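Local coordinates for protein quinone oxidoreductase 1 (Escherichia coli, PDB 1QOR) that catalyses the one-electron reduction of quinones by NADPH, yielding semiquinones, as a homodimer of the zinc-containing alcohol dehydrogenase family, at residues I31-N35 / R84-A88; G62-A66 / A118-K124; I156-W160 / V291-D295. All coordinates share one frame; numbering follows the deposited sequence.

Overall arrangement
Read together, the three contacts run from the beta-rich catalytic domain to the nucleotide-binding domain. Contacts 1 and 2, with centres 10 Å apart, meet where strand 84-87 pairs with strand 65-72; Tyr87 N lies 2.9 Å from Ala65 O, and Ala88 O lies 2.6 Å from Thr63 OG1. Contact 2 then leads to contact 3, 14 Å away between centres, through Ser121 CB and Val294 CG1, 3.6 Å apart. Contacts 1 and 3 do not touch, their nearest atoms being about 10 Å apart. NADPH is reached directly by contact 2, whose Leu123 and Lys124 touch it; in contact 3 the side chain of Ile156 stays about 8 Å from the cofactor.

Contact 1: residues I31-N35 / R84-A88; sequences IQVEN and RVVYA
Tyr87, Val85 and Val33 meet in a buried apolar interface between strands 31-35 and 84-87, and they illustrate how two strands of a curled sheet can pack through side chains alone. The strand axes pass 8.8 Å apart and cross at 94°, almost perpendicular. Val33 divides its two methyls between the partners. Its CG1 lies anti to the backbone N (chi1 172°) and approaches the edge of the Tyr87 ring, near the ring plane, with 4.2 Å between Val33 CG1 and Tyr87 CE2. Its other branch turns to Val85, where Val33 CG2 and Val85 CG2 come within 3.8 Å of each other. The same Val85 methyl receives the end of Ile31 more loosely, Ile31 CD1 standing 4.4 Å from Val85 CG2, so that one branch of Val85 is the meeting point of both aliphatic neighbours.

Of all the residues here, Tyr87 loses the most surface to the opposing strand. Its hydroxyl reaches the side chain of Asn35, which crosses the tyrosine at about a right angle; Asn35 CG is 3.2 Å from Tyr87 OH, and the amide and ring planes are 42° apart. With an alanine in place of Asn35, the buried tyrosine hydroxyl would probably be left without its polar neighbour on strand 31-35, and the phenol end would be freer to shift.

Tyr87 also packs on His99 and Ile101 of strand 98-102 and on Ala65, while Val86 turns its side chain the other way, to helix 115-135. Strand 65-72 is paired antiparallel with both crossing strands. Such a crossing, with a neighbour shared between the two strands, fits the curled, barrel-like sheet of the GroES-like fold in the catalytic domain of this dehydrogenase family.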
ATOM      1  N   ILE A  31       2.997 -32.564 -17.684  1.00 40.74           N
ATOM      2  CA  ILE A  31       1.993 -33.302 -18.451  1.00 38.97           C
ATOM      3  C   ILE A  31       2.029 -32.570 -19.795  1.00 38.97           C
ATOM      4  O   ILE A  31       2.493 -31.420 -19.864  1.00 39.03           O
ATOM      5  CB  ILE A  31       0.558 -33.172 -17.857  1.00 38.74           C
ATOM      6  CG1 ILE A  31       0.121 -31.690 -17.794  1.00 38.44           C
ATOM      7  CG2 ILE A  31       0.496 -33.858 -16.518  1.00 38.15           C
ATOM      8  CD1 ILE A  31      -1.293 -31.410 -17.280  1.00 37.59           C
ATOM      9  N   GLN A  32       1.628 -33.247 -20.863  1.00 38.43           N
ATOM     10  CA  GLN A  32       1.585 -32.636 -22.177  1.00 37.79           C
ATOM     11  C   GLN A  32       0.113 -32.507 -22.513  1.00 37.26           C
ATOM     12  O   GLN A  32      -0.637 -33.488 -22.384  1.00 36.79           O
ATOM     13  CB  GLN A  32       2.238 -33.541 -23.185  1.00 39.24           C
ATOM     14  CG  GLN A  32       2.014 -33.100 -24.599  1.00 40.68           C
ATOM     15  CD  GLN A  32       2.999 -33.769 -25.515  1.00 43.49           C
ATOM     16  OE1 GLN A  32       4.217 -33.526 -25.414  1.00 43.77           O
ATOM     17  NE2 GLN A  32       2.501 -34.650 -26.391  1.00 43.10           N
ATOM     18  N   VAL A  33      -0.292 -31.345 -23.013  1.00 35.94           N
ATOM     19  CA  VAL A  33      -1.703 -31.109 -23.315  1.00 35.35           C
ATOM     20  C   VAL A  33      -1.954 -30.691 -24.738  1.00 35.09           C
ATOM     21  O   VAL A  33      -1.220 -29.880 -25.292  1.00 34.93           O
ATOM     22  CB  VAL A  33      -2.277 -30.015 -22.361  1.00 34.94           C
ATOM     23  CG1 VAL A  33      -3.682 -29.598 -22.748  1.00 33.28           C
ATOM     24  CG2 VAL A  33      -2.216 -30.501 -20.917  1.00 34.49           C
ATOM     25  N   GLU A  34      -2.926 -31.325 -25.370  1.00 35.91           N
ATOM     26  CA  GLU A  34      -3.280 -30.936 -26.719  1.00 38.34           C
ATOM     27  C   GLU A  34      -4.326 -29.853 -26.446  1.00 37.72           C
ATOM     28  O   GLU A  34      -5.420 -30.159 -25.910  1.00 38.51           O
ATOM     29  CB  GLU A  34      -3.955 -32.073 -27.462  1.00 42.26           C
ATOM     30  CG  GLU A  34      -3.101 -33.259 -27.828  1.00 48.04           C
ATOM     31  CD  GLU A  34      -3.981 -34.365 -28.407  1.00 52.12           C
ATOM     32  OE1 GLU A  34      -4.624 -34.140 -29.477  1.00 53.99           O
ATOM     33  OE2 GLU A  34      -4.100 -35.427 -27.740  1.00 54.85           O
ATOM     34  N   ASN A  35      -3.998 -28.606 -26.785  1.00 35.14           N
ATOM     35  CA  ASN A  35      -4.878 -27.481 -26.518  1.00 32.91           C
ATOM     36  C   ASN A  35      -6.085 -27.437 -27.441  1.00 32.51           C
ATOM     37  O   ASN A  35      -5.950 -27.635 -28.636  1.00 32.24           O
ATOM     38  CB  ASN A  35      -4.083 -26.173 -26.558  1.00 30.22           C
ATOM     39  CG  ASN A  35      -3.085 -26.035 -25.374  1.00 29.41           C
ATOM     40  OD1 ASN A  35      -2.089 -25.321 -25.487  1.00 30.03           O
ATOM     41  ND2 ASN A  35      -3.353 -26.700 -24.260  1.00 25.00           N
ATOM     42  N   ARG A  84      -9.319 -34.032 -18.785  1.00 34.38           N
ATOM     43  CA  ARG A  84      -9.597 -32.700 -19.354  1.00 33.21           C
ATOM     44  C   ARG A  84      -9.051 -31.708 -18.333  1.00 31.46           C
ATOM     45  O   ARG A  84      -9.411 -31.785 -17.159  1.00 31.36           O
ATOM     46  CB  ARG A  84     -11.095 -32.469 -19.510  1.00 33.95           C
ATOM     47  CG  ARG A  84     -11.828 -33.459 -20.422  1.00 35.05           C
ATOM     48  CD  ARG A  84     -13.127 -32.852 -21.041  1.00 34.91           C
ATOM     49  NE  ARG A  84     -13.907 -32.226 -19.988  1.00 34.34           N
ATOM     50  CZ  ARG A  84     -14.572 -31.088 -20.098  1.00 32.86           C
ATOM     51  NH1 ARG A  84     -14.620 -30.391 -21.232  1.00 31.03           N
ATOM     52  NH2 ARG A  84     -15.086 -30.596 -18.999  1.00 34.06           N
ATOM     53  N   VAL A  85      -8.167 -30.803 -18.745  1.00 29.13           N
ATOM     54  CA  VAL A  85      -7.577 -29.857 -17.785  1.00 26.77           C
ATOM     55  C   VAL A  85      -7.519 -28.423 -18.293  1.00 25.58           C
ATOM     56  O   VAL A  85      -7.651 -28.168 -19.505  1.00 25.93           O
ATOM     57  CB  VAL A  85      -6.104 -30.261 -17.423  1.00 25.41           C
ATOM     58  CG1 VAL A  85      -6.039 -31.652 -16.871  1.00 23.68           C
ATOM     59  CG2 VAL A  85      -5.227 -30.148 -18.647  1.00 25.08           C
ATOM     60  N   VAL A  86      -7.357 -27.490 -17.352  1.00 24.08           N
ATOM     61  CA  VAL A  86      -7.169 -26.086 -17.686  1.00 22.79           C
ATOM     62  C   VAL A  86      -5.942 -25.648 -16.884  1.00 22.44           C
ATOM     63  O   VAL A  86      -5.696 -26.125 -15.762  1.00 22.43           O
ATOM     64  CB  VAL A  86      -8.228 -25.066 -17.101  1.00 23.47           C
ATOM     65  CG1 VAL A  86      -8.726 -24.112 -18.169  1.00 23.22           C
ATOM     66  CG2 VAL A  86      -9.251 -25.679 -16.192  1.00 22.47           C
ATOM     67  N   TYR A  87      -5.278 -24.622 -17.372  1.00 21.25           N
ATOM     68  CA  TYR A  87      -4.158 -24.069 -16.636  1.00 21.60           C
ATOM     69  C   TYR A  87      -4.067 -22.580 -16.955  1.00 20.93           C
ATOM     70  O   TYR A  87      -4.458 -22.145 -18.055  1.00 19.97           O
ATOM     71  CB  TYR A  87      -2.851 -24.805 -16.958  1.00 21.26           C
ATOM     72  CG  TYR A  87      -2.551 -24.929 -18.412  1.00 22.26           C
ATOM     73  CD1 TYR A  87      -1.827 -23.952 -19.087  1.00 21.92           C
ATOM     74  CD2 TYR A  87      -2.995 -26.046 -19.122  1.00 23.41           C
ATOM     75  CE1 TYR A  87      -1.553 -24.092 -20.447  1.00 23.53           C
ATOM     76  CE2 TYR A  87      -2.730 -26.197 -20.465  1.00 24.01           C
ATOM     77  CZ  TYR A  87      -2.007 -25.224 -21.132  1.00 25.56           C
ATOM     78  OH  TYR A  87      -1.764 -25.426 -22.496  1.00 28.70           O
ATOM     79  N   ALA A  88      -3.606 -21.803 -15.970  1.00 21.99           N
ATOM     80  CA  ALA A  88      -3.456 -20.346 -16.100  1.00 23.09           C
ATOM     81  C   ALA A  88      -1.999 -19.877 -15.956  1.00 24.56           C
ATOM     82  O   ALA A  88      -1.647 -18.740 -16.340  1.00 24.17           O
ATOM     83  CB  ALA A  88      -4.290 -19.658 -15.029  1.00 21.22           C
TER

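Contact 2: residues G62-A66 / A118-K124; sequences GTEAA and AAASFLK
The carboxylate of Glu64 reaches segment 118-124 of helix 115-135 at a kink where some backbone amides lack their bond to the turn before. The side chain is extended, with CG anti to the backbone N (chi1 -172°), which carries the acid across to the helix. There Leu123 N donates to Glu64 OE2 over 2.8 Å in a nearly straight bond (173°), arriving from well above the carboxylate plane. The amides of Leu123 and Lys124 are two of those left over by the kink, and Glu64 supplies the missing acceptor for the first of them. For the second, a water stands in: water 1 donates to Glu64 OE2 at 2.7 Å and accepts from both Lys124 N and Lys124 NZ.

Lys124 lies roughly at right angles to the glutamate and bends at its end, so that NZ turns toward the other carboxylate oxygen. The resulting salt bridge is long, 3.7 Å from Lys124 NZ to Glu64 OE1. Asn41 ties the two together, donating to Glu64 OE1 and accepting from Lys124 NZ, which also bonds to Ile40 O. Beyond this polar cluster, along the strand, the approach is apolar and close, with Ala66 CB 3.9 Å from Ala118 CB.

Strand 65-72 thus lies against helix 115-135, whose Phe122 sends its ring away to helix 273-288 and whose Lys124 packs on Val153 and Ile156 of helix 152-164. Leu123 belongs to the NADPH pocket, placing the kinked turn between the barrel strands, the cofactor and the helices of the nucleotide-binding domain.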
ATOM      1  N   GLY A  62       1.551 -16.562 -23.942  1.00 26.56           N
ATOM      2  CA  GLY A  62       0.391 -17.153 -23.299  1.00 25.00           C
ATOM      3  C   GLY A  62       0.695 -18.171 -22.235  1.00 25.30           C
ATOM      4  O   GLY A  62       1.653 -18.938 -22.364  1.00 26.90           O
ATOM      5  N   THR A  63      -0.039 -18.111 -21.128  1.00 22.94           N
ATOM      6  CA  THR A  63       0.132 -19.060 -20.044  1.00 21.47           C
ATOM      7  C   THR A  63      -1.198 -19.737 -19.704  1.00 20.27           C
ATOM      8  O   THR A  63      -1.258 -20.461 -18.700  1.00 19.84           O
ATOM      9  CB  THR A  63       0.605 -18.389 -18.752  1.00 21.07           C
ATOM     10  OG1 THR A  63      -0.402 -17.469 -18.300  1.00 22.21           O
ATOM     11  CG2 THR A  63       1.904 -17.666 -18.983  1.00 21.51           C
ATOM     12  N   GLU A  64      -2.239 -19.524 -20.526  1.00 19.93           N
ATOM     13  CA  GLU A  64      -3.575 -20.095 -20.246  1.00 20.45           C
ATOM     14  C   GLU A  64      -4.186 -20.915 -21.372  1.00 20.50           C
ATOM     15  O   GLU A  64      -4.263 -20.455 -22.502  1.00 20.59           O
ATOM     16  CB  GLU A  64      -4.572 -18.978 -19.919  1.00 20.92           C
ATOM     17  CG  GLU A  64      -5.922 -19.487 -19.431  1.00 21.13           C
ATOM     18  CD  GLU A  64      -6.993 -18.385 -19.311  1.00 22.91           C
ATOM     19  OE1 GLU A  64      -6.872 -17.302 -19.927  1.00 21.26           O
ATOM     20  OE2 GLU A  64      -7.972 -18.604 -18.572  1.00 24.72           O
ATOM     21  N   ALA A  65      -4.658 -22.118 -21.068  1.00 20.55           N
ATOM     22  CA  ALA A  65      -5.280 -22.917 -22.089  1.00 20.75           C
ATOM     23  C   ALA A  65      -5.949 -24.088 -21.408  1.00 21.99           C
ATOM     24  O   ALA A  65      -5.696 -24.365 -20.219  1.00 21.16           O
ATOM     25  CB  ALA A  65      -4.258 -23.381 -23.119  1.00 19.05           C
ATOM     26  N   ALA A  66      -6.838 -24.745 -22.157  1.00 23.62           N
ATOM     27  CA  ALA A  66      -7.598 -25.908 -21.658  1.00 25.93           C
ATOM     28  C   ALA A  66      -7.529 -26.971 -22.735  1.00 26.47           C
ATOM     29  O   ALA A  66      -7.477 -26.634 -23.938  1.00 27.50           O
ATOM     30  CB  ALA A  66      -9.093 -25.505 -21.388  1.00 24.16           C
ATOM     31  N   ALA A 118     -13.687 -22.703 -20.044  1.00 25.42           N
ATOM     32  CA  ALA A 118     -12.539 -22.777 -19.162  1.00 24.48           C
ATOM     33  C   ALA A 118     -11.443 -21.783 -19.572  1.00 23.81           C
ATOM     34  O   ALA A 118     -10.973 -21.001 -18.740  1.00 24.00           O
ATOM     35  CB  ALA A 118     -12.016 -24.199 -19.128  1.00 24.21           C
ATOM     36  N   ALA A 119     -11.097 -21.750 -20.855  1.00 22.49           N
ATOM     37  CA  ALA A 119     -10.067 -20.840 -21.350  1.00 22.36           C
ATOM     38  C   ALA A 119     -10.549 -19.377 -21.384  1.00 22.85           C
ATOM     39  O   ALA A 119      -9.747 -18.439 -21.606  1.00 22.98           O
ATOM     40  CB  ALA A 119      -9.601 -21.273 -22.755  1.00 21.36           C
ATOM     41  N   ALA A 120     -11.860 -19.165 -21.253  1.00 21.05           N
ATOM     42  CA  ALA A 120     -12.376 -17.806 -21.267  1.00 20.06           C
ATOM     43  C   ALA A 120     -12.341 -17.214 -19.832  1.00 20.14           C
ATOM     44  O   ALA A 120     -12.374 -15.980 -19.625  1.00 19.60           O
ATOM     45  CB  ALA A 120     -13.846 -17.813 -21.783  1.00 17.86           C
ATOM     46  N   SER A 121     -12.186 -18.078 -18.840  1.00 19.94           N
ATOM     47  CA  SER A 121     -12.343 -17.599 -17.491  1.00 19.55           C
ATOM     48  C   SER A 121     -11.428 -18.096 -16.414  1.00 19.00           C
ATOM     49  O   SER A 121     -11.591 -17.673 -15.261  1.00 18.01           O
ATOM     50  CB  SER A 121     -13.750 -18.021 -17.068  1.00 20.79           C
ATOM     51  OG  SER A 121     -13.795 -19.453 -17.042  1.00 21.58           O
ATOM     52  N   PHE A 122     -10.519 -19.014 -16.721  1.00 18.27           N
ATOM     53  CA  PHE A 122      -9.661 -19.542 -15.652  1.00 18.80           C
ATOM     54  C   PHE A 122      -8.670 -18.516 -15.026  1.00 18.86           C
ATOM     55  O   PHE A 122      -8.718 -18.247 -13.828  1.00 19.51           O
ATOM     56  CB  PHE A 122      -8.959 -20.838 -16.098  1.00 18.07           C
ATOM     57  CG  PHE A 122      -8.453 -21.677 -14.942  1.00 18.56           C
ATOM     58  CD1 PHE A 122      -9.332 -22.138 -13.958  1.00 17.67           C
ATOM     59  CD2 PHE A 122      -7.094 -21.975 -14.821  1.00 18.02           C
ATOM     60  CE1 PHE A 122      -8.863 -22.885 -12.869  1.00 17.71           C
ATOM     61  CE2 PHE A 122      -6.618 -22.722 -13.736  1.00 17.18           C
ATOM     62  CZ  PHE A 122      -7.502 -23.176 -12.764  1.00 18.74           C
ATOM     63  N   LEU A 123      -7.795 -17.931 -15.836  1.00 19.68           N
ATOM     64  CA  LEU A 123      -6.850 -16.935 -15.332  1.00 18.66           C
ATOM     65  C   LEU A 123      -7.615 -15.719 -14.777  1.00 18.69           C
ATOM     66  O   LEU A 123      -7.361 -15.273 -13.678  1.00 18.14           O
ATOM     67  CB  LEU A 123      -5.899 -16.473 -16.457  1.00 16.30           C
ATOM     68  CG  LEU A 123      -4.653 -15.679 -16.017  1.00 15.95           C
ATOM     69  CD1 LEU A 123      -3.478 -15.857 -17.016  1.00 17.25           C
ATOM     70  CD2 LEU A 123      -5.012 -14.216 -15.894  1.00 15.27           C
ATOM     71  N   LYS A 124      -8.563 -15.190 -15.549  1.00 19.27           N
ATOM     72  CA  LYS A 124      -9.322 -14.032 -15.113  1.00 18.41           C
ATOM     73  C   LYS A 124     -10.210 -14.323 -13.870  1.00 18.97           C
ATOM     74  O   LYS A 124     -10.348 -13.460 -12.973  1.00 19.46           O
ATOM     75  CB  LYS A 124     -10.157 -13.522 -16.281  1.00 19.04           C
ATOM     76  CG  LYS A 124      -9.348 -13.009 -17.472  1.00 20.13           C
ATOM     77  CD  LYS A 124     -10.251 -12.901 -18.735  1.00 19.90           C
ATOM     78  CE  LYS A 124      -9.456 -12.856 -20.065  1.00 21.18           C
ATOM     79  NZ  LYS A 124      -8.695 -14.134 -20.458  1.00 22.79           N
TER
HETATM   80  O   HOH W   1      -9.460 -16.344 -18.366  1.00 20.35           O

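Contact 3: residues I156-W160 / V291-D295; sequences IACQW and VIKVD
Gln159 grips the backbone of Lys293 with both ends of its amide, an example of a side-chain amide pairing with a main chain much as a neighbouring strand would. Lys293 N donates to Gln159 OE1 over 2.8 Å in an almost straight bond (177°), approaching from above the carbonyl plane. Water 3 is a second donor to Gln159 OE1. In return Gln159 NE2 donates to Lys293 O at 3.0 Å, in the carbonyl plane and on a lone pair. Two bonds to one residue fix the rotation of the amide.

Beside this pair, Ile292 turns to the helix: its CD1 meets the Trp160 indole obliquely, 3.7 Å from Trp160 CE3. Ile156 fills in more loosely, its CG1 being 4.3 Å from Val294 CG1.

Further out, water 2 links Gln159 O with Val291 O. Gln159 NE2 also bonds to Leu155 O, one turn back, which gives the amide nitrogen a second acceptor and ties the side chain to its own helix. Leu283 and Leu286 of helix 273-288 pack against Trp160, and Leu286 touches Ile292 as well.

Helix 152-164 follows strand 143-146 of the parallel sheet and begins with the NADP-binding Gly152 and Val153, as expected of the first helix of a Rossmann fold. The contact fastens to it the irregular segment through which the chain returns from that domain to the catalytic one.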
ATOM      1  N   ILE A 156     -16.470 -10.685 -15.344  1.00 18.50           N
ATOM      2  CA  ILE A 156     -16.504 -11.723 -14.324  1.00 16.55           C
ATOM      3  C   ILE A 156     -16.636 -11.025 -12.958  1.00 16.72           C
ATOM      4  O   ILE A 156     -17.354 -11.494 -12.058  1.00 16.40           O
ATOM      5  CB  ILE A 156     -15.230 -12.608 -14.338  1.00 16.45           C
ATOM      6  CG1 ILE A 156     -15.204 -13.470 -15.593  1.00 17.10           C
ATOM      7  CG2 ILE A 156     -15.170 -13.487 -13.102  1.00 12.91           C
ATOM      8  CD1 ILE A 156     -13.865 -14.236 -15.807  1.00 18.60           C
ATOM      9  N   ALA A 157     -15.939  -9.903 -12.796  1.00 16.05           N
ATOM     10  CA  ALA A 157     -16.004  -9.178 -11.532  1.00 17.47           C
ATOM     11  C   ALA A 157     -17.461  -8.701 -11.256  1.00 17.47           C
ATOM     12  O   ALA A 157     -17.946  -8.767 -10.128  1.00 19.01           O
ATOM     13  CB  ALA A 157     -15.020  -7.995 -11.544  1.00 15.01           C
ATOM     14  N   CYS A 158     -18.138  -8.193 -12.274  1.00 18.09           N
ATOM     15  CA  CYS A 158     -19.535  -7.760 -12.119  1.00 19.33           C
ATOM     16  C   CYS A 158     -20.459  -8.890 -11.542  1.00 19.44           C
ATOM     17  O   CYS A 158     -21.184  -8.680 -10.567  1.00 20.12           O
ATOM     18  CB  CYS A 158     -20.060  -7.310 -13.472  1.00 17.67           C
ATOM     19  SG  CYS A 158     -19.437  -5.733 -14.010  1.00 20.50           S
ATOM     20  N   GLN A 159     -20.339 -10.099 -12.103  1.00 19.90           N
ATOM     21  CA  GLN A 159     -21.148 -11.242 -11.748  1.00 18.24           C
ATOM     22  C   GLN A 159     -20.798 -11.777 -10.412  1.00 20.87           C
ATOM     23  O   GLN A 159     -21.691 -12.181  -9.649  1.00 20.88           O
ATOM     24  CB  GLN A 159     -21.028 -12.302 -12.829  1.00 19.02           C
ATOM     25  CG  GLN A 159     -21.388 -11.756 -14.211  1.00 20.32           C
ATOM     26  CD  GLN A 159     -21.318 -12.791 -15.316  1.00 23.12           C
ATOM     27  OE1 GLN A 159     -22.218 -13.642 -15.442  1.00 21.74           O
ATOM     28  NE2 GLN A 159     -20.242 -12.727 -16.149  1.00 22.35           N
ATOM     29  N   TRP A 160     -19.496 -11.794 -10.093  1.00 21.00           N
ATOM     30  CA  TRP A 160     -19.075 -12.267  -8.778  1.00 20.62           C
ATOM     31  C   TRP A 160     -19.509 -11.271  -7.671  1.00 20.06           C
ATOM     32  O   TRP A 160     -20.009 -11.689  -6.618  1.00 18.92           O
ATOM     33  CB  TRP A 160     -17.562 -12.532  -8.734  1.00 20.21           C
ATOM     34  CG  TRP A 160     -17.216 -13.561  -7.735  1.00 19.91           C
ATOM     35  CD1 TRP A 160     -17.763 -13.720  -6.479  1.00 20.01           C
ATOM     36  CD2 TRP A 160     -16.240 -14.615  -7.888  1.00 20.25           C
ATOM     37  NE1 TRP A 160     -17.175 -14.812  -5.845  1.00 21.02           N
ATOM     38  CE2 TRP A 160     -16.242 -15.370  -6.686  1.00 20.00           C
ATOM     39  CE3 TRP A 160     -15.374 -14.994  -8.926  1.00 20.06           C
ATOM     40  CZ2 TRP A 160     -15.407 -16.484  -6.497  1.00 20.93           C
ATOM     41  CZ3 TRP A 160     -14.550 -16.099  -8.745  1.00 19.58           C
ATOM     42  CH2 TRP A 160     -14.573 -16.833  -7.536  1.00 20.98           C
ATOM     43  N   VAL A 291     -24.099 -18.968 -12.130  1.00 24.48           N
ATOM     44  CA  VAL A 291     -24.014 -17.699 -11.427  1.00 24.28           C
ATOM     45  C   VAL A 291     -23.041 -16.792 -12.188  1.00 25.29           C
ATOM     46  O   VAL A 291     -23.192 -15.563 -12.196  1.00 25.73           O
ATOM     47  CB  VAL A 291     -23.544 -17.886  -9.971  1.00 24.33           C
ATOM     48  CG1 VAL A 291     -23.318 -16.533  -9.302  1.00 24.09           C
ATOM     49  CG2 VAL A 291     -24.549 -18.699  -9.210  1.00 22.48           C
ATOM     50  N   ILE A 292     -22.050 -17.376 -12.846  1.00 25.13           N
ATOM     51  CA  ILE A 292     -21.133 -16.562 -13.636  1.00 25.17           C
ATOM     52  C   ILE A 292     -21.169 -17.112 -15.047  1.00 26.84           C
ATOM     53  O   ILE A 292     -20.905 -18.283 -15.232  1.00 28.12           O
ATOM     54  CB  ILE A 292     -19.697 -16.607 -13.044  1.00 24.81           C
ATOM     55  CG1 ILE A 292     -19.677 -15.883 -11.682  1.00 22.71           C
ATOM     56  CG2 ILE A 292     -18.655 -16.029 -14.055  1.00 24.00           C
ATOM     57  CD1 ILE A 292     -18.365 -15.981 -10.939  1.00 23.35           C
ATOM     58  N   LYS A 293     -21.567 -16.300 -16.023  1.00 28.57           N
ATOM     59  CA  LYS A 293     -21.644 -16.716 -17.423  1.00 30.37           C
ATOM     60  C   LYS A 293     -20.349 -16.296 -18.088  1.00 31.65           C
ATOM     61  O   LYS A 293     -19.926 -15.119 -17.979  1.00 30.86           O
ATOM     62  CB  LYS A 293     -22.762 -15.979 -18.169  1.00 33.23           C
ATOM     63  CG  LYS A 293     -24.147 -15.939 -17.529  1.00 37.73           C
ATOM     64  CD  LYS A 293     -24.690 -17.326 -17.222  1.00 42.67           C
ATOM     65  CE  LYS A 293     -26.219 -17.269 -16.928  1.00 45.73           C
ATOM     66  NZ  LYS A 293     -26.621 -16.297 -15.840  1.00 47.70           N
ATOM     67  N   VAL A 294     -19.731 -17.213 -18.823  1.00 32.63           N
ATOM     68  CA  VAL A 294     -18.476 -16.871 -19.490  1.00 34.97           C
ATOM     69  C   VAL A 294     -18.452 -17.270 -20.955  1.00 36.71           C
ATOM     70  O   VAL A 294     -17.401 -17.566 -21.494  1.00 38.97           O
ATOM     71  CB  VAL A 294     -17.208 -17.444 -18.758  1.00 33.57           C
ATOM     72  CG1 VAL A 294     -17.118 -16.929 -17.331  1.00 32.53           C
ATOM     73  CG2 VAL A 294     -17.219 -18.932 -18.770  1.00 33.04           C
ATOM     74  N   ASP A 295     -19.599 -17.257 -21.610  1.00 37.39           N
ATOM     75  CA  ASP A 295     -19.636 -17.622 -23.008  1.00 38.91           C
ATOM     76  C   ASP A 295     -19.005 -16.487 -23.807  1.00 37.96           C
ATOM     77  O   ASP A 295     -19.094 -15.329 -23.422  1.00 38.58           O
ATOM     78  CB  ASP A 295     -21.073 -17.920 -23.418  1.00 43.52           C
ATOM     79  CG  ASP A 295     -21.735 -18.969 -22.490  1.00 47.82           C
ATOM     80  OD1 ASP A 295     -21.088 -20.025 -22.212  1.00 49.61           O
ATOM     81  OD2 ASP A 295     -22.887 -18.724 -22.023  1.00 50.11           O
TER
HETATM   82  O   HOH W   2     -24.230 -13.198 -10.684  0.60 22.25           O
HETATM   83  O   HOH W   3     -24.917 -13.781 -14.553  1.00 66.30           O